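Local atomic coordinates of magnesium and cobalt efflux protein (Bordetella parapertussis, PDB entry 3JTF), a protein that probably takes part in the transport of magnesium and cobalt ions and binds AMP through its pair of CBS domains. Residues 12-15 with 16-19; 54-57 with 58-61; 88-91 with 92-95; 116-119 with 120-124. All blocks are in the same frame, centred on the assembly; numbering follows the deposited sequence. Where two conformers were deposited one is given.

Contact 1: residues 12-15 with 16-19; sequences VPRS and RMDL. With AMP (adenosine monophosphate), chain F; SO4 (sulfate ion), chain G.
Arg16 folds back over Pro13 in the tight turn that follows strand 12-13, so that the proline ring lies against one face of the guanidinium group. CD of Pro13 sits 3.5 Å from NH1 of Arg16, displaced toward the rim of the flat group. The bend at chi3 of Arg16 (-140°) turns the guanidinium back over the ring, while CB of Arg16 packs 3.7 Å from CG1 of Val12. Two backbone bonds close the turn: Arg16 N to Pro13 O at 2.8 Å and the straighter Met17 N to Arg14 O at 3.1 Å. The selenomethionine Met17 curls at chi3 (-62°), which brings its CE within 3.8 Å of CG of Arg14. The Arg14 chain itself runs out extended and grips a sulfate, probably from the crystallisation liquor, edge-on, NH2 giving the shorter bond, 2.7 Å to O1, and NH1 a longer one to O4; its NE forms a salt bridge with Asp49. Past the turn, the backbone of Asp18 pairs with N1 and N6 of the adenine of AMP: its N donates to N1 (2.9 Å) and its O accepts from N6 (3.0 Å), both nearly linear. Val12 pairs through its backbone with Leu114 on strand 111-116, against which Val12 and Met17 also pack, while Leu19 leans on Pro42 and Tyr44 of strand 40-44.

Contact 2: residues 54-57 with 58-61; sequences ILLA and KDLL
The end of strand 51-56 in the first CBS domain passes directly into a run of 3-10 turns, and here the side chains of Leu56 and Lys58 run alongside each other in the same direction. CD2 of Leu56 rests 3.6 Å from CG of Lys58, which a chi1 of 73° turns toward the leucine methyl. The amine end of Lys58 goes on to the second subunit, where NZ donates to the carbonyl oxygens of Ile33, Thr36 and His38 of that chain. Successive i to i+3 bonds wind the turns, Asp59 N to Leu56 O and Leu60 N to Ala57 O, both 3.0 Å. A water joins the strand to the first turn: it accepts from Leu56 N at 2.9 Å and donates to OD2 of Asp59 at 2.8 Å, tying the carboxylate to the strand end. On another side of the backbone CD2 of Leu55 approaches CG of Leu60 at 4.2 Å, a loose apolar contact. Leu55 and Leu60 both meet Leu74 of helix 71-74, Leu60 and Ala57 pack on Ile33 of helix 26-35, and Leu56 touches Arg40 on the adjacent strand 40-44.

Contact 3: residues 88-91 with 92-95; sequences NVLL and REFR
A chi1 of 180° carries the isobutyl group of Leu90 along the helix to Phe94, whose own chi1 of -87° swings the ring back to receive it. The methyl CD1 of Leu90 stands over one face of the ring, 3.9 Å from the centroid of Phe94 and 16° off the ring normal, a CH-pi contact. CG of Leu90 also touches the rim at CE2 of Phe94, 3.7 Å away. The same methyl has a polar neighbour, OE1 of Glu93 at 3.5 Å; that carboxylate oxygen is engaged in a salt bridge with Lys85. One residue along, Leu91 and Arg95 repeat the i to i+4 relation with a different partner: CD2 of Leu91 lies over the guanidinium face of Arg95, but the arginine has two conformers and this holds for one of them, so the contact is doubtful. The underlying backbone bonds are of regular alpha-helical type, from the straight Phe94 N to Leu90 O (2.8 Å) to a weak Arg92 N to Asn88 O (3.4 Å). Leu90 and Leu91 turn to helix 117-126, packing on Val120 and on Met117 and Ile124, while Leu91 also touches Val125 of the second subunit. Helix 87-96 links the parallel strands 80-82 and 101-105 in a beta-alpha-beta unit, as in the CBS fold.

Contact 4: residues 116-119 with 120-124; sequences TMED and VLEQI. With AMP (adenosine monophosphate), chain F; SO4 (sulfate ion), chain H.
Helix 117-126 opens with Thr116 at its N-cap, and regular i to i+4 bonds follow, Val120 N meeting Thr116 O in the carbonyl plane and Leu121 N meeting Met117 O at 3.0 Å. Asp119 reaches back across this first turn: its OD2 accepts from Thr116 N (3.1 Å) on the anti side, 29° out of the carboxylate plane. Its OD1 receives the ribose of AMP, 2.7 Å from O2' and 3.2 Å from O3'. Thr116 OG1 takes O3' from another direction at 2.7 Å, so that O3' is held by two side chains. A sulfate, probably from the crystallisation liquor, sits near the first backbone amides of the helix, with a weak bond from Met117 N to its O4. CE of the selenomethionine Met117, its chain bent at chi3 (79°), meets CD1 of Leu121 at 4.1 Å. OE2 of Glu118 and OE1 of Glu122 come within 4.2 Å of each other, a proximity of like charges that may raise the proton affinity of one or both. Met117 packs on Phe94 and on Glu122 of the second subunit. A threonine and an aspartate at the start of the last helix, gripping the ribose hydroxyls, are characteristic of nucleotide-binding CBS domains.

In the fold
Contacts 1 and 4 belong to different CBS domains, yet both reach the same AMP: their centres are about 17 Å apart and their nearest atoms about 4 Å, with contact 1 holding the adenine and contact 4 the ribose. His38 and Arg40 also hydrogen-bond to the nucleotide. Contact 2, in the same domain as contact 1, is about 18 Å from it between centres; its Leu56 side chain comes about 8 Å from the AMP and lies beside Ser39 and Arg40. Contacts 3 and 4 touch, Phe94 CE2 being 3.5 Å from Met117 N, so helix 87-96 packs against the start of helix 117-126, where the ribose is bound. Contacts 2, 3 and 4 all meet the second subunit.

Contact 1: residues 12-15 with 16-19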
loop_
_atom_site.group_PDB
_atom_site.type_symbol
_atom_site.label_atom_id
_atom_site.label_comp_id
_atom_site.label_asym_id
_atom_site.label_seq_id
_atom_site.Cartn_x
_atom_site.Cartn_y
_atom_site.Cartn_z
ATOM N N VAL B 12 -7.479 13.749 -2.234
ATOM C CA VAL B 12 -6.284 14.383 -2.794
ATOM C C VAL B 12 -6.698 15.187 -4.047
ATOM O O VAL B 12 -7.167 14.626 -4.993
ATOM C CB VAL B 12 -5.239 13.334 -3.188
ATOM C CG1 VAL B 12 -3.989 13.984 -3.856
ATOM C CG2 VAL B 12 -4.858 12.511 -1.966
ATOM N N PRO B 13 -6.484 16.503 -4.060
ATOM C CA PRO B 13 -6.905 17.268 -5.227
ATOM C C PRO B 13 -6.123 16.908 -6.465
ATOM O O PRO B 13 -4.959 16.430 -6.393
ATOM C CB PRO B 13 -6.679 18.733 -4.831
ATOM C CG PRO B 13 -5.834 18.698 -3.632
ATOM C CD PRO B 13 -5.908 17.342 -3.000
ATOM N N ARG B 14 -6.808 17.080 -7.589
ATOM C CA ARG B 14 -6.257 16.789 -8.911
ATOM C C ARG B 14 -4.793 17.291 -9.062
ATOM O O ARG B 14 -3.928 16.564 -9.532
ATOM C CB ARG B 14 -7.158 17.479 -9.952
ATOM C CG ARG B 14 -6.683 17.439 -11.375
ATOM C CD ARG B 14 -7.698 18.195 -12.245
ATOM N NE ARG B 14 -7.303 18.170 -13.635
ATOM C CZ ARG B 14 -6.423 19.007 -14.182
ATOM N NH1 ARG B 14 -6.131 18.901 -15.476
ATOM N NH2 ARG B 14 -5.851 19.977 -13.454
ATOM N N SER B 15 -4.527 18.520 -8.640
ATOM C CA SER B 15 -3.188 19.139 -8.833
ATOM C C SER B 15 -2.092 18.405 -8.080
ATOM O O SER B 15 -0.922 18.492 -8.446
ATOM C CB SER B 15 -3.206 20.603 -8.403
ATOM O OG SER B 15 -3.333 20.691 -6.997
ATOM N N ARG B 16 -2.481 17.653 -7.054
ATOM C CA ARG B 16 -1.537 16.920 -6.205
ATOM C C ARG B 16 -1.388 15.442 -6.577
ATOM O O ARG B 16 -0.611 14.714 -5.954
ATOM C CB ARG B 16 -1.962 16.986 -4.729
ATOM C CG ARG B 16 -1.832 18.333 -4.046
ATOM C CD ARG B 16 -1.539 18.146 -2.506
ATOM N NE ARG B 16 -2.294 19.123 -1.739
ATOM C CZ ARG B 16 -3.197 18.835 -0.813
ATOM N NH1 ARG B 16 -3.454 17.570 -0.461
ATOM N NH2 ARG B 16 -3.840 19.830 -0.222
HETATM N N MSE B 17 -2.075 14.989 -7.598
HETATM C CA MSE B 17 -1.990 13.584 -7.947
HETATM C C MSE B 17 -0.682 13.227 -8.621
HETATM O O MSE B 17 -0.211 13.958 -9.474
HETATM C CB MSE B 17 -3.142 13.191 -8.854
HETATM C CG MSE B 17 -4.462 13.398 -8.214
HETATM SE SE MSE B 17 -5.923 12.734 -9.387
HETATM C CE MSE B 17 -5.708 13.802 -10.858
ATOM N N ASP B 18 -0.086 12.117 -8.202
ATOM C CA ASP B 18 1.055 11.562 -8.881
ATOM C C ASP B 18 0.501 10.613 -9.935
ATOM O O ASP B 18 -0.104 9.563 -9.603
ATOM C CB ASP B 18 1.982 10.801 -7.915
ATOM C CG ASP B 18 2.707 11.720 -6.957
ATOM O OD1 ASP B 18 3.158 12.789 -7.398
ATOM O OD2 ASP B 18 2.819 11.402 -5.752
ATOM N N LEU B 19 0.710 10.986 -11.192
ATOM C CA LEU B 19 0.161 10.270 -12.346
ATOM C C LEU B 19 1.259 9.724 -13.168
ATOM O O LEU B 19 2.360 10.243 -13.111
ATOM C CB LEU B 19 -0.554 11.244 -13.267
ATOM C CG LEU B 19 -1.680 12.079 -12.681
ATOM C CD1 LEU B 19 -2.314 12.986 -13.727
ATOM C CD2 LEU B 19 -2.687 11.154 -12.143
HETATM P P AMP F . -0.029 5.182 -0.340
HETATM O O1P AMP F . -0.498 4.417 -1.531
HETATM O O2P AMP F . 0.214 4.369 0.888
HETATM O O3P AMP F . 1.105 6.097 -0.660
HETATM O "O5'" AMP F . -1.169 6.213 0.081
HETATM C "C5'" AMP F . -0.888 7.151 1.129
HETATM C "C4'" AMP F . -1.689 8.384 0.844
HETATM O "O4'" AMP F . -1.190 9.171 -0.259
HETATM C "C3'" AMP F . -3.100 7.970 0.414
HETATM O "O3'" AMP F . -3.905 7.596 1.537
HETATM C "C2'" AMP F . -3.523 9.229 -0.251
HETATM O "O2'" AMP F . -3.616 10.184 0.875
HETATM C "C1'" AMP F . -2.289 9.516 -1.119
HETATM N N9 AMP F . -2.033 8.841 -2.442
HETATM C C8 AMP F . -2.001 7.522 -2.796
HETATM N N7 AMP F . -1.666 7.369 -4.111
HETATM C C5 AMP F . -1.445 8.611 -4.603
HETATM C C6 AMP F . -1.030 9.191 -5.890
HETATM N N6 AMP F . -0.817 8.401 -6.947
HETATM N N1 AMP F . -0.944 10.535 -5.992
HETATM C C2 AMP F . -1.146 11.344 -4.950
HETATM N N3 AMP F . -1.484 10.890 -3.731
HETATM C C4 AMP F . -1.668 9.554 -3.516
HETATM S S SO4 G . -4.171 22.314 -15.349
HETATM O O1 SO4 G . -4.149 21.979 -13.924
HETATM O O2 SO4 G . -5.456 22.912 -15.720
HETATM O O3 SO4 G . -3.127 23.297 -15.625
HETATM O O4 SO4 G . -3.917 21.111 -16.143
HETATM O O HOH W 1 -0.892 16.294 -10.603
#

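Contact 2: residues 54-57 with 58-61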
loop_
_atom_site.group_PDB
_atom_site.type_symbol
_atom_site.label_atom_id
_atom_site.label_comp_id
_atom_site.label_asym_id
_atom_site.label_seq_id
_atom_site.Cartn_x
_atom_site.Cartn_y
_atom_site.Cartn_z
ATOM N N ILE B 54 -5.448 2.483 -13.564
ATOM C CA ILE B 54 -4.581 2.532 -12.402
ATOM C C ILE B 54 -3.495 1.477 -12.520
ATOM O O ILE B 54 -3.768 0.335 -12.863
ATOM C CB ILE B 54 -5.335 2.227 -11.102
ATOM C CG1 ILE B 54 -6.612 3.074 -11.001
ATOM C CG2 ILE B 54 -4.371 2.421 -9.861
ATOM C CD1 ILE B 54 -6.386 4.582 -10.843
ATOM N N LEU B 55 -2.253 1.873 -12.265
ATOM C CA LEU B 55 -1.142 0.929 -12.272
ATOM C C LEU B 55 -0.702 0.713 -10.832
ATOM O O LEU B 55 -0.455 1.674 -10.106
ATOM C CB LEU B 55 0.046 1.457 -13.082
ATOM C CG LEU B 55 1.294 0.536 -13.132
ATOM C CD1 LEU B 55 0.970 -0.741 -13.964
ATOM C CD2 LEU B 55 2.425 1.295 -13.773
ATOM N N LEU B 56 -0.652 -0.551 -10.427
ATOM C CA LEU B 56 -0.005 -0.946 -9.177
ATOM C C LEU B 56 1.487 -1.144 -9.480
ATOM O O LEU B 56 1.863 -1.974 -10.297
ATOM C CB LEU B 56 -0.661 -2.234 -8.652
ATOM C CG LEU B 56 -0.179 -2.820 -7.319
ATOM C CD1 LEU B 56 -0.558 -1.959 -6.058
ATOM C CD2 LEU B 56 -0.699 -4.289 -7.171
ATOM N N ALA B 57 2.334 -0.365 -8.825
ATOM C CA ALA B 57 3.782 -0.339 -9.098
ATOM C C ALA B 57 4.422 -1.721 -9.096
ATOM O O ALA B 57 5.263 -1.998 -9.939
ATOM C CB ALA B 57 4.504 0.501 -8.069
ATOM N N LYS B 58 4.007 -2.568 -8.161
ATOM C CA LYS B 58 4.618 -3.868 -7.999
ATOM C C LYS B 58 4.368 -4.794 -9.204
ATOM O O LYS B 58 5.172 -5.702 -9.474
ATOM C CB LYS B 58 4.174 -4.517 -6.683
ATOM C CG LYS B 58 2.772 -5.019 -6.644
ATOM C CD LYS B 58 2.417 -5.549 -5.218
ATOM C CE LYS B 58 2.317 -7.075 -5.156
ATOM N NZ LYS B 58 2.548 -7.573 -3.721
ATOM N N ASP B 59 3.304 -4.533 -9.954
ATOM C CA ASP B 59 3.060 -5.264 -11.190
ATOM C C ASP B 59 4.156 -5.090 -12.231
ATOM O O ASP B 59 4.340 -5.975 -13.095
ATOM C CB ASP B 59 1.686 -4.922 -11.769
ATOM C CG ASP B 59 0.548 -5.661 -11.055
ATOM O OD1 ASP B 59 0.838 -6.750 -10.543
ATOM O OD2 ASP B 59 -0.625 -5.192 -11.046
ATOM N N LEU B 60 4.915 -4.006 -12.163
ATOM C CA LEU B 60 6.004 -3.851 -13.123
ATOM C C LEU B 60 7.113 -4.903 -12.909
ATOM O O LEU B 60 7.950 -5.097 -13.790
ATOM C CB LEU B 60 6.586 -2.428 -13.111
ATOM C CG LEU B 60 5.731 -1.326 -13.761
ATOM C CD1 LEU B 60 6.498 -0.006 -13.732
ATOM C CD2 LEU B 60 5.388 -1.693 -15.205
ATOM N N LEU B 61 7.116 -5.581 -11.762
ATOM C CA LEU B 61 8.054 -6.687 -11.539
ATOM C C LEU B 61 7.831 -7.846 -12.509
ATOM O O LEU B 61 8.706 -8.671 -12.681
ATOM C CB LEU B 61 7.968 -7.216 -10.112
ATOM C CG LEU B 61 8.477 -6.212 -9.087
ATOM C CD1 LEU B 61 7.998 -6.683 -7.655
ATOM C CD2 LEU B 61 9.991 -6.042 -9.190
HETATM O O HOH W 2 -1.561 -2.768 -12.023
#

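Contact 3: residues 88-91 with 92-95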
loop_
_atom_site.group_PDB
_atom_site.type_symbol
_atom_site.label_atom_id
_atom_site.label_comp_id
_atom_site.label_asym_id
_atom_site.label_seq_id
_atom_site.Cartn_x
_atom_site.Cartn_y
_atom_site.Cartn_z
ATOM N N ASN B 88 -19.172 6.895 4.972
ATOM C CA ASN B 88 -19.531 5.624 5.610
ATOM C C ASN B 88 -19.835 4.571 4.516
ATOM O O ASN B 88 -19.445 3.403 4.651
ATOM C CB ASN B 88 -20.691 5.753 6.619
ATOM C CG ASN B 88 -20.365 6.684 7.827
ATOM O OD1 ASN B 88 -19.192 6.881 8.213
ATOM N ND2 ASN B 88 -21.420 7.252 8.427
ATOM N N VAL B 89 -20.483 4.991 3.438
ATOM C CA VAL B 89 -20.832 4.073 2.337
ATOM C C VAL B 89 -19.571 3.684 1.574
ATOM O O VAL B 89 -19.358 2.516 1.307
ATOM C CB VAL B 89 -21.842 4.685 1.385
ATOM C CG1 VAL B 89 -22.116 3.746 0.198
ATOM C CG2 VAL B 89 -23.174 4.997 2.155
ATOM N N LEU B 90 -18.708 4.653 1.322
ATOM C CA LEU B 90 -17.463 4.416 0.578
ATOM C C LEU B 90 -16.531 3.460 1.328
ATOM O O LEU B 90 -15.817 2.636 0.718
ATOM C CB LEU B 90 -16.745 5.745 0.294
ATOM C CG LEU B 90 -15.430 5.664 -0.474
ATOM C CD1 LEU B 90 -15.625 4.855 -1.846
ATOM C CD2 LEU B 90 -14.836 7.064 -0.722
ATOM N N LEU B 91 -16.495 3.607 2.654
ATOM C CA LEU B 91 -15.728 2.685 3.480
ATOM C C LEU B 91 -16.164 1.213 3.258
ATOM O O LEU B 91 -15.331 0.347 3.089
ATOM C CB LEU B 91 -15.854 3.033 4.953
ATOM C CG LEU B 91 -15.013 2.107 5.844
ATOM C CD1 LEU B 91 -13.557 1.968 5.378
ATOM C CD2 LEU B 91 -15.088 2.623 7.322
ATOM N N ARG B 92 -17.464 0.974 3.287
ATOM C CA ARG B 92 -18.017 -0.341 3.067
ATOM C C ARG B 92 -17.671 -0.844 1.675
ATOM O O ARG B 92 -17.394 -2.017 1.498
ATOM C CB ARG B 92 -19.544 -0.312 3.242
ATOM C CG ARG B 92 -19.999 0.014 4.679
ATOM C CD ARG B 92 -21.485 -0.183 4.896
ATOM N NE ARG B 92 -21.806 -1.608 5.027
ATOM C CZ ARG B 92 -23.029 -2.115 5.241
ATOM N NH1 ARG B 92 -24.094 -1.316 5.285
ATOM N NH2 ARG B 92 -23.190 -3.438 5.359
ATOM N N GLU B 93 -17.737 0.045 0.697
ATOM C CA GLU B 93 -17.400 -0.282 -0.696
ATOM C C GLU B 93 -15.943 -0.718 -0.853
ATOM O O GLU B 93 -15.637 -1.815 -1.392
ATOM C CB GLU B 93 -17.698 0.903 -1.613
ATOM C CG GLU B 93 -17.248 0.709 -3.088
ATOM C CD GLU B 93 -17.600 1.899 -3.983
ATOM O OE1 GLU B 93 -18.051 2.938 -3.456
ATOM O OE2 GLU B 93 -17.456 1.786 -5.227
ATOM N N PHE B 94 -15.058 0.116 -0.347
ATOM C CA PHE B 94 -13.632 -0.176 -0.351
ATOM C C PHE B 94 -13.301 -1.466 0.430
ATOM O O PHE B 94 -12.505 -2.275 -0.047
ATOM C CB PHE B 94 -12.870 0.971 0.322
ATOM C CG PHE B 94 -12.489 2.125 -0.579
ATOM C CD1 PHE B 94 -12.151 1.955 -1.902
ATOM C CD2 PHE B 94 -12.372 3.412 -0.030
ATOM C CE1 PHE B 94 -11.759 3.044 -2.691
ATOM C CE2 PHE B 94 -11.977 4.498 -0.799
ATOM C CZ PHE B 94 -11.663 4.319 -2.145
ATOM N N ARG B 95 -13.884 -1.665 1.612
ATOM C CA ARG B 95 -13.599 -2.864 2.409
ATOM C C ARG B 95 -13.961 -4.147 1.644
ATOM O O ARG B 95 -13.285 -5.157 1.786
ATOM C CB ARG B 95 -14.345 -2.846 3.754
ATOM C CG ARG B 95 -13.650 -2.062 4.895
ATOM C CD ARG B 95 -14.553 -2.050 6.161
ATOM N NE ARG B 95 -13.999 -1.333 7.328
ATOM C CZ ARG B 95 -14.719 -1.039 8.399
ATOM N NH1 ARG B 95 -15.989 -1.402 8.428
ATOM N NH2 ARG B 95 -14.190 -0.409 9.452
#

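Contact 4: residues 116-119 with 120-124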
loop_
_atom_site.group_PDB
_atom_site.type_symbol
_atom_site.label_atom_id
_atom_site.label_comp_id
_atom_site.label_asym_id
_atom_site.label_seq_id
_atom_site.Cartn_x
_atom_site.Cartn_y
_atom_site.Cartn_z
ATOM N N THR B 116 -8.368 7.314 -1.198
ATOM C CA THR B 116 -8.053 5.944 -0.774
ATOM C C THR B 116 -8.766 5.563 0.517
ATOM O O THR B 116 -9.269 6.423 1.246
ATOM C CB THR B 116 -6.531 5.686 -0.574
ATOM O OG1 THR B 116 -6.065 6.309 0.631
ATOM C CG2 THR B 116 -5.675 6.147 -1.802
HETATM N N MSE B 117 -8.812 4.254 0.784
HETATM C CA MSE B 117 -9.460 3.748 2.005
HETATM C C MSE B 117 -8.834 4.321 3.256
HETATM O O MSE B 117 -9.535 4.579 4.226
HETATM C CB MSE B 117 -9.430 2.216 2.091
HETATM C CG MSE B 117 -10.477 1.672 3.148
HETATM SE SE MSE B 117 -10.483 -0.278 3.072
HETATM C CE MSE B 117 -8.848 -0.529 4.148
ATOM N N GLU B 118 -7.515 4.511 3.229
ATOM C CA GLU B 118 -6.813 5.128 4.351
ATOM C C GLU B 118 -7.318 6.519 4.655
ATOM O O GLU B 118 -7.559 6.825 5.830
ATOM C CB GLU B 118 -5.297 5.159 4.096
ATOM C CG GLU B 118 -4.422 5.682 5.262
ATOM C CD GLU B 118 -2.926 5.902 4.805
ATOM O OE1 GLU B 118 -2.293 4.901 4.385
ATOM O OE2 GLU B 118 -2.396 7.053 4.830
ATOM N N ASP B 119 -7.499 7.349 3.618
ATOM C CA ASP B 119 -8.058 8.700 3.788
ATOM C C ASP B 119 -9.447 8.640 4.445
ATOM O O ASP B 119 -9.780 9.446 5.286
ATOM C CB ASP B 119 -8.210 9.452 2.457
ATOM C CG ASP B 119 -6.884 9.675 1.725
ATOM O OD1 ASP B 119 -5.881 9.996 2.390
ATOM O OD2 ASP B 119 -6.873 9.489 0.478
ATOM N N VAL B 120 -10.282 7.709 4.001
ATOM C CA VAL B 120 -11.624 7.579 4.556
ATOM C C VAL B 120 -11.539 7.213 6.056
ATOM O O VAL B 120 -12.202 7.824 6.881
ATOM C CB VAL B 120 -12.420 6.513 3.763
ATOM C CG1 VAL B 120 -13.799 6.268 4.384
ATOM C CG2 VAL B 120 -12.538 6.919 2.257
ATOM N N LEU B 121 -10.710 6.223 6.387
ATOM C CA LEU B 121 -10.589 5.716 7.757
ATOM C C LEU B 121 -10.081 6.815 8.672
ATOM O O LEU B 121 -10.623 7.028 9.735
ATOM C CB LEU B 121 -9.639 4.529 7.813
ATOM C CG LEU B 121 -10.199 3.201 7.329
ATOM C CD1 LEU B 121 -9.023 2.198 7.154
ATOM C CD2 LEU B 121 -11.232 2.719 8.308
ATOM N N GLU B 122 -9.075 7.546 8.213
ATOM C CA GLU B 122 -8.517 8.636 9.001
ATOM C C GLU B 122 -9.539 9.723 9.317
ATOM O O GLU B 122 -9.614 10.180 10.435
ATOM C CB GLU B 122 -7.337 9.246 8.268
ATOM C CG GLU B 122 -6.145 8.329 8.287
ATOM C CD GLU B 122 -4.880 9.006 7.857
ATOM O OE1 GLU B 122 -4.940 9.772 6.868
ATOM O OE2 GLU B 122 -3.832 8.764 8.517
ATOM N N GLN B 123 -10.335 10.120 8.327
ATOM C CA GLN B 123 -11.307 11.164 8.563
ATOM C C GLN B 123 -12.394 10.694 9.496
ATOM O O GLN B 123 -12.764 11.446 10.405
ATOM C CB GLN B 123 -11.938 11.628 7.272
ATOM C CG GLN B 123 -13.016 12.649 7.463
ATOM C CD GLN B 123 -12.463 13.950 7.992
ATOM O OE1 GLN B 123 -11.419 14.406 7.551
ATOM N NE2 GLN B 123 -13.141 14.530 8.951
ATOM N N ILE B 124 -12.912 9.476 9.266
ATOM C CA ILE B 124 -13.931 8.895 10.132
ATOM C C ILE B 124 -13.430 8.835 11.586
ATOM O O ILE B 124 -14.139 9.260 12.480
ATOM C CB ILE B 124 -14.441 7.495 9.662
ATOM C CG1 ILE B 124 -15.165 7.601 8.311
ATOM C CG2 ILE B 124 -15.371 6.848 10.747
ATOM C CD1 ILE B 124 -15.609 6.256 7.691
HETATM P P AMP F . -0.029 5.182 -0.340
HETATM O O1P AMP F . -0.498 4.417 -1.531
HETATM O O2P AMP F . 0.214 4.369 0.888
HETATM O O3P AMP F . 1.105 6.097 -0.660
HETATM O "O5'" AMP F . -1.169 6.213 0.081
HETATM C "C5'" AMP F . -0.888 7.151 1.129
HETATM C "C4'" AMP F . -1.689 8.384 0.844
HETATM O "O4'" AMP F . -1.190 9.171 -0.259
HETATM C "C3'" AMP F . -3.100 7.970 0.414
HETATM O "O3'" AMP F . -3.905 7.596 1.537
HETATM C "C2'" AMP F . -3.523 9.229 -0.251
HETATM O "O2'" AMP F . -3.616 10.184 0.875
HETATM C "C1'" AMP F . -2.289 9.516 -1.119
HETATM N N9 AMP F . -2.033 8.841 -2.442
HETATM C C8 AMP F . -2.001 7.522 -2.796
HETATM N N7 AMP F . -1.666 7.369 -4.111
HETATM C C5 AMP F . -1.445 8.611 -4.603
HETATM C C6 AMP F . -1.030 9.191 -5.890
HETATM N N6 AMP F . -0.817 8.401 -6.947
HETATM N N1 AMP F . -0.944 10.535 -5.992
HETATM C C2 AMP F . -1.146 11.344 -4.950
HETATM N N3 AMP F . -1.484 10.890 -3.731
HETATM C C4 AMP F . -1.668 9.554 -3.516
HETATM S S SO4 H . -5.479 2.463 1.221
HETATM O O1 SO4 H . -4.757 1.213 1.403
HETATM O O2 SO4 H . -6.456 2.657 2.226
HETATM O O3 SO4 H . -4.490 3.561 1.207
HETATM O O4 SO4 H . -6.087 2.461 -0.086
#